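Local coordinates for acyltransferase (Actinoplanes teichomyceticus, PDB 4Q38), which transfers long fatty acyl chains from acyl-coenzyme A to the amino sugar of teicoplanin-type glycopeptide antibiotics, as an N-acyltransferase, at residues 60-65 / 150-155; 87-92 / 123-128; 128-133 / 178-183. One frame throughout, in Å; residues are numbered along the deposited sequence.

Contact 1 (60-65 / 150-155)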
# COMPACT_ATOMS: atom_id res chain seq x y z
N LEU A 60 -2.53 -14.79 -9.51
CA LEU A 60 -1.41 -14.47 -8.61
C LEU A 60 -0.12 -14.14 -9.37
O LEU A 60 0.64 -13.23 -8.96
CB LEU A 60 -1.20 -15.60 -7.59
CG LEU A 60 -2.28 -15.69 -6.50
CD1 LEU A 60 -2.36 -17.08 -5.86
CD2 LEU A 60 -2.11 -14.62 -5.43
N ARG A 61 0.13 -14.85 -10.47
CA ARG A 61 1.32 -14.62 -11.27
C ARG A 61 1.21 -13.28 -12.01
O ARG A 61 2.19 -12.55 -12.11
CB ARG A 61 1.54 -15.79 -12.25
CG ARG A 61 2.82 -15.73 -13.07
CD ARG A 61 3.36 -17.12 -13.42
NE ARG A 61 2.32 -18.07 -13.82
CZ ARG A 61 1.93 -19.13 -13.11
NH1 ARG A 61 2.50 -19.43 -11.95
NH2 ARG A 61 0.97 -19.92 -13.57
N ARG A 62 0.02 -12.97 -12.50
CA ARG A 62 -0.25 -11.68 -13.13
C ARG A 62 -0.02 -10.52 -12.15
O ARG A 62 0.43 -9.44 -12.54
CB ARG A 62 -1.67 -11.65 -13.70
CG ARG A 62 -1.90 -10.53 -14.70
CD ARG A 62 -3.02 -10.85 -15.66
NE ARG A 62 -2.88 -10.04 -16.87
CZ ARG A 62 -3.72 -10.05 -17.90
NH1 ARG A 62 -4.79 -10.85 -17.88
NH2 ARG A 62 -3.49 -9.27 -18.95
N LEU A 63 -0.30 -10.77 -10.88
CA LEU A 63 -0.09 -9.79 -9.81
C LEU A 63 1.32 -9.86 -9.21
O LEU A 63 1.60 -9.25 -8.18
CB LEU A 63 -1.18 -9.98 -8.74
CG LEU A 63 -2.63 -9.84 -9.23
CD1 LEU A 63 -3.60 -10.45 -8.23
CD2 LEU A 63 -2.97 -8.38 -9.48
N GLU A 64 2.21 -10.62 -9.86
CA GLU A 64 3.63 -10.73 -9.46
C GLU A 64 3.86 -11.21 -8.02
O GLU A 64 4.86 -10.88 -7.39
CB GLU A 64 4.39 -9.43 -9.74
CG GLU A 64 4.38 -9.03 -11.21
CD GLU A 64 5.17 -7.77 -11.52
OE1 GLU A 64 5.79 -7.18 -10.60
OE2 GLU A 64 5.18 -7.38 -12.70
N VAL A 65 2.93 -12.00 -7.51
CA VAL A 65 3.14 -12.68 -6.23
C VAL A 65 4.21 -13.77 -6.43
O VAL A 65 4.13 -14.52 -7.38
CB VAL A 65 1.81 -13.27 -5.72
CG1 VAL A 65 2.01 -14.08 -4.45
CG2 VAL A 65 0.79 -12.14 -5.50
N VAL A 150 -2.04 -0.58 -17.67
CA VAL A 150 -1.93 0.33 -16.52
C VAL A 150 -2.65 -0.30 -15.33
O VAL A 150 -2.12 -0.30 -14.22
CB VAL A 150 -2.47 1.75 -16.84
CG1 VAL A 150 -2.50 2.61 -15.58
CG2 VAL A 150 -1.62 2.41 -17.91
N GLY A 151 -3.85 -0.82 -15.58
CA GLY A 151 -4.63 -1.50 -14.54
C GLY A 151 -3.84 -2.63 -13.90
O GLY A 151 -3.75 -2.70 -12.67
N TRP A 152 -3.28 -3.51 -14.72
CA TRP A 152 -2.47 -4.62 -14.21
C TRP A 152 -1.20 -4.16 -13.53
O TRP A 152 -0.90 -4.61 -12.43
CB TRP A 152 -2.19 -5.66 -15.31
CG TRP A 152 -3.42 -6.46 -15.64
CD1 TRP A 152 -4.12 -6.51 -16.85
CD2 TRP A 152 -4.19 -7.34 -14.73
NE1 TRP A 152 -5.21 -7.34 -16.76
CE2 TRP A 152 -5.32 -7.87 -15.52
CE3 TRP A 152 -4.05 -7.73 -13.39
CZ2 TRP A 152 -6.25 -8.75 -14.98
CZ3 TRP A 152 -5.00 -8.62 -12.86
CH2 TRP A 152 -6.07 -9.11 -13.63
N GLU A 153 -0.47 -3.24 -14.16
CA GLU A 153 0.76 -2.71 -13.55
C GLU A 153 0.48 -2.17 -12.14
O GLU A 153 1.27 -2.39 -11.21
CB GLU A 153 1.35 -1.60 -14.43
CG GLU A 153 2.74 -1.13 -14.05
CD GLU A 153 3.21 0.02 -14.92
OE1 GLU A 153 2.88 0.03 -16.13
OE2 GLU A 153 3.91 0.93 -14.41
N THR A 154 -0.64 -1.48 -11.99
CA THR A 154 -1.06 -0.95 -10.68
C THR A 154 -1.28 -2.07 -9.66
O THR A 154 -0.78 -2.00 -8.53
CB THR A 154 -2.33 -0.10 -10.85
OG1 THR A 154 -2.04 0.99 -11.74
CG2 THR A 154 -2.82 0.43 -9.49
N LEU A 155 -2.01 -3.11 -10.05
CA LEU A 155 -2.38 -4.18 -9.13
C LEU A 155 -1.22 -5.08 -8.72
O LEU A 155 -1.33 -5.79 -7.72
CB LEU A 155 -3.55 -5.00 -9.71
CG LEU A 155 -4.86 -4.22 -9.92
CD1 LEU A 155 -5.93 -5.09 -10.57
CD2 LEU A 155 -5.38 -3.62 -8.62
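R62 and L63, at the Schellman-capped end of helix 53-62, meet W152 and L155 of helix 148-155 within the helical N-terminal part of the enzyme. The cap itself is easy to recognise: E64 takes a positive phi of 57°, V65 N reaches back to L60 O, and E64 N bonds to R61 O. Just before that turn, R62 sends an extended side chain toward the tryptophan, with CG anti to the backbone N (chi1 -164°), and lays it over one face of the indole. The guanidinium stacks almost flat on the ring, the two planes 9° apart. CZ stands 3.6 Å from the centroid of the five-membered ring of W152, a cation-pi contact. Further back along the arm, R62 CD sits nearly above the centre of the six-membered ring, 3.7 Å from that centroid, as a CH-pi contact. CD therefore lies over one ring of the indole and the guanidinium over the other. R62 NH2 and W152 NE1 come close as well, but both are donors, so that pair is part of the stack and no hydrogen bond.

L63 works from another direction. Its CD2 lies in the indole plane at the edge, 4.0 Å from W152 CZ3. The same methyl presses on L155 CB at 3.4 Å, a tight fit, with the two leucine side chains side by side and pointing the same way.

R138 makes a further cation-pi contact with W152, and L155 touches both R138 and F130, so helix 125-143 runs along the contact. L63 also packs on L131 of that helix and on L158 of helix 157-169, while T154 OG1 bonds to R190 N on strand 188-191.

Contact 2 (87-92 / 123-128)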
# COMPACT_ATOMS: atom_id res chain seq x y z
N TRP A 87 -14.95 -16.56 6.48
CA TRP A 87 -15.73 -16.28 5.28
C TRP A 87 -16.68 -15.12 5.47
O TRP A 87 -16.80 -14.27 4.59
CB TRP A 87 -16.49 -17.51 4.79
CG TRP A 87 -16.82 -17.40 3.32
CD1 TRP A 87 -17.99 -16.89 2.75
CD2 TRP A 87 -15.96 -17.74 2.18
NE1 TRP A 87 -17.92 -16.92 1.38
CE2 TRP A 87 -16.72 -17.41 0.97
CE3 TRP A 87 -14.67 -18.27 2.04
CZ2 TRP A 87 -16.21 -17.62 -0.31
CZ3 TRP A 87 -14.17 -18.48 0.74
CH2 TRP A 87 -14.92 -18.16 -0.40
N TRP A 88 -17.34 -15.08 6.63
CA TRP A 88 -18.23 -13.98 7.00
C TRP A 88 -17.51 -12.66 6.85
O TRP A 88 -18.03 -11.71 6.25
CB TRP A 88 -18.69 -14.16 8.44
CG TRP A 88 -19.68 -13.13 8.96
CD1 TRP A 88 -21.07 -13.22 8.97
CD2 TRP A 88 -19.37 -11.84 9.60
NE1 TRP A 88 -21.63 -12.11 9.55
CE2 TRP A 88 -20.67 -11.24 9.95
CE3 TRP A 88 -18.20 -11.14 9.91
CZ2 TRP A 88 -20.77 -10.00 10.57
CZ3 TRP A 88 -18.32 -9.89 10.54
CH2 TRP A 88 -19.57 -9.33 10.86
N LEU A 89 -16.29 -12.61 7.38
CA LEU A 89 -15.45 -11.41 7.37
C LEU A 89 -14.92 -11.06 5.98
O LEU A 89 -14.85 -9.88 5.62
CB LEU A 89 -14.30 -11.58 8.35
CG LEU A 89 -13.47 -10.33 8.65
CD1 LEU A 89 -14.33 -9.29 9.35
CD2 LEU A 89 -12.27 -10.71 9.49
N LEU A 90 -14.55 -12.07 5.21
CA LEU A 90 -14.08 -11.89 3.84
C LEU A 90 -15.14 -11.24 2.94
O LEU A 90 -14.82 -10.34 2.17
CB LEU A 90 -13.65 -13.24 3.25
CG LEU A 90 -13.33 -13.31 1.75
CD1 LEU A 90 -12.09 -12.51 1.40
CD2 LEU A 90 -13.19 -14.77 1.34
N GLU A 91 -16.38 -11.70 3.04
CA GLU A 91 -17.49 -11.15 2.26
C GLU A 91 -17.74 -9.68 2.57
O GLU A 91 -17.87 -8.86 1.67
CB GLU A 91 -18.78 -11.91 2.56
CG GLU A 91 -18.83 -13.33 2.03
CD GLU A 91 -20.18 -13.97 2.25
OE1 GLU A 91 -20.64 -14.04 3.42
OE2 GLU A 91 -20.79 -14.40 1.25
N ARG A 92 -17.82 -9.37 3.87
CA ARG A 92 -18.14 -8.03 4.34
C ARG A 92 -16.99 -7.03 4.16
O ARG A 92 -17.23 -5.87 3.88
CB ARG A 92 -18.62 -8.06 5.79
CG ARG A 92 -20.06 -8.54 5.89
CD ARG A 92 -20.34 -9.36 7.12
NE ARG A 92 -21.64 -10.03 7.00
CZ ARG A 92 -21.84 -11.21 6.40
NH1 ARG A 92 -20.83 -11.88 5.88
NH2 ARG A 92 -23.07 -11.72 6.32
N ARG A 123 -3.23 -15.69 7.90
CA ARG A 123 -2.07 -14.91 7.41
C ARG A 123 -2.32 -14.32 6.03
O ARG A 123 -1.90 -13.20 5.75
CB ARG A 123 -0.81 -15.78 7.39
CG ARG A 123 -0.28 -16.15 8.77
CD ARG A 123 1.05 -16.89 8.68
NE ARG A 123 0.91 -18.31 8.33
CZ ARG A 123 1.37 -18.86 7.21
NH1 ARG A 123 1.99 -18.11 6.28
NH2 ARG A 123 1.23 -20.16 7.01
N TYR A 124 -2.98 -15.07 5.16
CA TYR A 124 -3.22 -14.61 3.80
C TYR A 124 -4.61 -13.96 3.61
O TYR A 124 -5.03 -13.72 2.48
CB TYR A 124 -3.01 -15.75 2.79
CG TYR A 124 -1.57 -16.18 2.60
CD1 TYR A 124 -0.60 -15.27 2.17
CD2 TYR A 124 -1.19 -17.51 2.81
CE1 TYR A 124 0.71 -15.67 1.96
CE2 TYR A 124 0.12 -17.92 2.61
CZ TYR A 124 1.07 -17.00 2.19
OH TYR A 124 2.38 -17.40 1.99
N PHE A 125 -5.30 -13.67 4.70
CA PHE A 125 -6.68 -13.17 4.63
C PHE A 125 -6.86 -12.03 3.61
O PHE A 125 -7.74 -12.07 2.77
CB PHE A 125 -7.19 -12.72 6.01
CG PHE A 125 -8.59 -12.16 5.98
CD1 PHE A 125 -9.70 -13.02 5.93
CD2 PHE A 125 -8.81 -10.79 6.00
CE1 PHE A 125 -10.99 -12.51 5.89
CE2 PHE A 125 -10.10 -10.27 5.97
CZ PHE A 125 -11.19 -11.13 5.92
N HIS A 126 -6.01 -11.02 3.71
CA HIS A 126 -6.16 -9.83 2.87
C HIS A 126 -5.70 -10.03 1.46
O HIS A 126 -6.05 -9.25 0.56
CB HIS A 126 -5.48 -8.65 3.55
CG HIS A 126 -6.17 -8.24 4.81
ND1 HIS A 126 -7.40 -7.68 4.81
CD2 HIS A 126 -5.81 -8.37 6.15
CE1 HIS A 126 -7.79 -7.46 6.08
NE2 HIS A 126 -6.82 -7.87 6.90
N VAL A 127 -4.93 -11.08 1.23
CA VAL A 127 -4.68 -11.51 -0.15
C VAL A 127 -5.98 -12.04 -0.77
O VAL A 127 -6.29 -11.74 -1.94
CB VAL A 127 -3.56 -12.57 -0.21
CG1 VAL A 127 -3.36 -13.06 -1.65
CG2 VAL A 127 -2.27 -12.01 0.34
N TYR A 128 -6.74 -12.82 0.00
CA TYR A 128 -8.05 -13.33 -0.48
C TYR A 128 -9.02 -12.18 -0.72
O TYR A 128 -9.76 -12.18 -1.71
CB TYR A 128 -8.66 -14.37 0.48
CG TYR A 128 -7.75 -15.56 0.68
CD1 TYR A 128 -7.36 -16.35 -0.41
CD2 TYR A 128 -7.25 -15.86 1.94
CE1 TYR A 128 -6.49 -17.42 -0.23
CE2 TYR A 128 -6.38 -16.93 2.12
CZ TYR A 128 -6.01 -17.70 1.03
OH TYR A 128 -5.16 -18.75 1.20
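The ring of F125 drives its far end into the backbone of helix 84-98 between L89 and L90. Its CG is anti to the backbone N (chi1 179°), which carries the ring away from its own helix and across the gap. It arrives edge first: L90 N lies in the ring plane, 3.6 Å from F125 CZ. L90 CB flanks the same end of the ring, 3.8 Å from F125 CE1. The side chains of L89 and F125 cross at about a right angle, with L89 CG 3.6 Å from F125 CZ.

L90 also reaches along the partner helix to Y128: its CD1 settles on the backbone there, 3.7 Å from Y128 C, and also brushes Y128 CB. CD2, the other methyl, stays within its own segment, 3.8 Å above the plane of the W87 indole. Y128 thus contributes mainly its root to this contact; its ring leads away, and its hydroxyl is hydrogen-bonded to I73 O. The side chains that meet here are apolar where they touch, and the touching residues are all buried.

Polar order appears on the far side of helix 84-98. There R92 folds its guanidinium over W88 NE1, and R92 NH1 bonds to W88 O at 2.8 Å while also forming a longer salt bridge with E91 OE1. Behind F125, its own CD2 sits 3.5 Å above the plane of the H126 imidazole, over the centre, and H126 NE2 is tied to P112 O.

L89 continues onto L35 and L38 of helix 32-41, whereas Y124, V127 and Y128 turn to helix 67-76, and Y124 and V127 reach helix 157-169 as well.

Contact 3 (128-133 / 178-183). With TEC (2-amino-6-O-decanoyl-2-deoxy-beta-D-glucopyranose), chain E.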
# COMPACT_ATOMS: atom_id res chain seq x y z
N TYR A 128 -6.74 -12.82 0.00
CA TYR A 128 -8.05 -13.33 -0.48
C TYR A 128 -9.02 -12.18 -0.72
O TYR A 128 -9.76 -12.18 -1.71
CB TYR A 128 -8.66 -14.37 0.48
CG TYR A 128 -7.75 -15.56 0.68
CD1 TYR A 128 -7.36 -16.35 -0.41
CD2 TYR A 128 -7.25 -15.86 1.94
CE1 TYR A 128 -6.49 -17.42 -0.23
CE2 TYR A 128 -6.38 -16.93 2.12
CZ TYR A 128 -6.01 -17.70 1.03
OH TYR A 128 -5.16 -18.75 1.20
N VAL A 129 -9.02 -11.20 0.18
CA VAL A 129 -9.78 -9.97 -0.03
C VAL A 129 -9.39 -9.35 -1.37
O VAL A 129 -10.27 -9.01 -2.17
CB VAL A 129 -9.57 -8.92 1.08
CG1 VAL A 129 -10.31 -7.63 0.74
CG2 VAL A 129 -10.09 -9.44 2.41
N PHE A 130 -8.08 -9.22 -1.61
CA PHE A 130 -7.59 -8.59 -2.83
C PHE A 130 -8.06 -9.39 -4.06
O PHE A 130 -8.63 -8.82 -5.00
CB PHE A 130 -6.06 -8.48 -2.80
CG PHE A 130 -5.47 -7.54 -3.84
CD1 PHE A 130 -5.40 -7.89 -5.18
CD2 PHE A 130 -4.94 -6.30 -3.44
CE1 PHE A 130 -4.84 -7.03 -6.12
CE2 PHE A 130 -4.38 -5.44 -4.38
CZ PHE A 130 -4.32 -5.80 -5.72
N LEU A 131 -7.83 -10.70 -4.04
CA LEU A 131 -8.24 -11.59 -5.14
C LEU A 131 -9.75 -11.51 -5.43
O LEU A 131 -10.17 -11.48 -6.58
CB LEU A 131 -7.86 -13.05 -4.84
CG LEU A 131 -6.36 -13.37 -4.73
CD1 LEU A 131 -6.12 -14.83 -4.36
CD2 LEU A 131 -5.63 -13.01 -6.02
N ALA A 132 -10.55 -11.48 -4.37
CA ALA A 132 -11.99 -11.44 -4.52
C ALA A 132 -12.46 -10.10 -5.09
O ALA A 132 -13.56 -10.00 -5.65
CB ALA A 132 -12.66 -11.70 -3.18
N THR A 133 -11.62 -9.07 -4.97
CA THR A 133 -11.99 -7.70 -5.33
C THR A 133 -11.44 -7.30 -6.70
O THR A 133 -11.85 -6.29 -7.26
CB THR A 133 -11.55 -6.71 -4.22
OG1 THR A 133 -12.01 -7.20 -2.95
CG2 THR A 133 -12.10 -5.30 -4.45
N TRP A 178 -4.44 -1.76 4.50
CA TRP A 178 -4.90 -0.36 4.46
C TRP A 178 -4.48 0.27 3.16
O TRP A 178 -5.25 1.01 2.55
CB TRP A 178 -4.41 0.44 5.67
CG TRP A 178 -2.96 0.84 5.62
CD1 TRP A 178 -1.87 0.16 6.17
CD2 TRP A 178 -2.38 2.02 4.97
NE1 TRP A 178 -0.69 0.84 5.92
CE2 TRP A 178 -0.93 1.96 5.20
CE3 TRP A 178 -2.91 3.10 4.24
CZ2 TRP A 178 -0.07 2.94 4.72
CZ3 TRP A 178 -2.03 4.08 3.76
CH2 TRP A 178 -0.64 4.00 3.99
N TRP A 179 -3.27 -0.04 2.73
CA TRP A 179 -2.70 0.53 1.50
C TRP A 179 -3.31 -0.04 0.25
O TRP A 179 -3.60 0.70 -0.69
CB TRP A 179 -1.18 0.40 1.50
CG TRP A 179 -0.50 0.98 0.29
CD1 TRP A 179 0.35 0.33 -0.59
CD2 TRP A 179 -0.59 2.36 -0.20
NE1 TRP A 179 0.78 1.18 -1.58
CE2 TRP A 179 0.25 2.42 -1.41
CE3 TRP A 179 -1.26 3.51 0.21
CZ2 TRP A 179 0.41 3.58 -2.15
CZ3 TRP A 179 -1.10 4.68 -0.56
CH2 TRP A 179 -0.29 4.71 -1.70
N THR A 180 -3.55 -1.35 0.23
CA THR A 180 -4.20 -1.96 -0.95
C THR A 180 -5.65 -1.50 -1.16
O THR A 180 -6.18 -1.72 -2.24
CB THR A 180 -4.11 -3.50 -0.99
OG1 THR A 180 -4.56 -4.03 0.25
CG2 THR A 180 -2.66 -3.97 -1.24
N THR A 181 -6.28 -0.85 -0.17
CA THR A 181 -7.61 -0.27 -0.41
C THR A 181 -7.55 0.81 -1.48
O THR A 181 -8.55 1.09 -2.13
CB THR A 181 -8.31 0.35 0.84
OG1 THR A 181 -7.58 1.50 1.31
CG2 THR A 181 -8.47 -0.66 1.98
N TYR A 182 -6.38 1.44 -1.64
CA TYR A 182 -6.20 2.45 -2.69
C TYR A 182 -6.25 1.80 -4.07
O TYR A 182 -6.99 2.25 -4.95
CB TYR A 182 -4.88 3.21 -2.52
CG TYR A 182 -4.88 4.27 -1.44
CD1 TYR A 182 -4.84 3.93 -0.09
CD2 TYR A 182 -4.86 5.64 -1.78
CE1 TYR A 182 -4.82 4.91 0.90
CE2 TYR A 182 -4.83 6.62 -0.79
CZ TYR A 182 -4.82 6.25 0.54
OH TYR A 182 -4.79 7.21 1.52
N HIS A 183 -5.47 0.73 -4.25
CA HIS A 183 -5.46 0.03 -5.53
C HIS A 183 -6.83 -0.50 -5.83
O HIS A 183 -7.32 -0.37 -6.95
CB HIS A 183 -4.47 -1.14 -5.53
CG HIS A 183 -3.12 -0.81 -4.96
ND1 HIS A 183 -2.94 -0.37 -3.70
CD2 HIS A 183 -1.84 -0.91 -5.52
CE1 HIS A 183 -1.63 -0.19 -3.46
NE2 HIS A 183 -0.96 -0.53 -4.57
CAV TEC E . 12.87 12.65 -3.97
CAU TEC E . 11.89 11.88 -4.83
CAT TEC E . 10.46 12.33 -4.64
CAS TEC E . 10.12 12.53 -3.19
CAR TEC E . 8.64 12.39 -2.99
CAQ TEC E . 8.41 11.10 -2.29
CAP TEC E . 6.97 10.83 -2.01
CAO TEC E . 6.87 9.38 -1.71
CAN TEC E . 5.74 9.08 -0.81
CAM TEC E . 5.47 7.60 -0.73
OAW TEC E . 6.07 6.81 -1.42
O6 TEC E . 4.63 7.27 0.26
C6 TEC E . 3.51 6.43 0.02
C5 TEC E . 3.62 5.08 0.77
O5 TEC E . 2.45 4.77 1.47
C1 TEC E . 2.98 3.77 2.38
O1 TEC E . 2.45 3.66 3.57
C2 TEC E . 2.95 2.45 1.66
N2 TEC E . 3.47 1.44 2.57
C3 TEC E . 3.95 2.69 0.62
O3 TEC E . 3.65 1.66 -0.16
C4 TEC E . 3.79 3.96 -0.17
O4 TEC E . 4.90 4.19 -0.80
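F130 presents the edge of its ring to T180: T180 CB lies in the ring plane, 3.8 Å from F130 CD2. T180 CG2 is at much the same range, while H183 CB touches the ring only loosely and obliquely. On the other side of helix 177-184 the W179 indole is a sandwich. H183 CE1 stands 3.3 Å above one face, toward the rim, and C2 of the bound decanoyl-glucosamine lies 3.9 Å above the opposite face. The sugar O3 is over that same face, 3.2 Å from W179 NE1. W178 has W179 CB over one face of its indole and the sugar O1 at its edge. The W179 rim, at CZ3, in turn covers a face of the Y182 ring.

A sugar laid on a tryptophan face is a familiar way of holding carbohydrate, and here W178 and W179 put the helix in the wall of the decanoyl-glucosamine pocket, probably the acceptor side of the active site. The helix is part of the helical N-terminal region and packs on the sheet that follows: W179, Y182 and H183 all touch L188 of strand 188-191.

T180 OG1 sits between the backbone N and the carbonyl carbon (chi1 51°) and bonds weakly to Q177 O, which leaves CB and the CG2 methyl to border the phenyl ring. H183 ND1 makes a weak bond to W179 O, and NE2 is hydrogen-bonded to Q157. F130 also packs on L158, and T180 on L161, both of helix 157-169.

In the fold
Helix 125-143 ties the three contacts together: it supplies one side of contacts 2 and 3, which share Y128, and packs against contact 1. Contacts 2 and 3 have centres 10 Å apart and join where L90 CD1 meets V129 N at 3.5 Å. Contact 1 lies about 12 Å from contact 3, centre to centre, with L155 O 3.6 Å from F130 CZ and T154 O against H183 CD2. Only contact 3 carries residues of the sugar pocket; its H183 side chain is about 12 Å from coenzyme A. The L155 side chain of contact 1 is about 13 Å from the bound sugar, and contact 2 lies away from the binding sites.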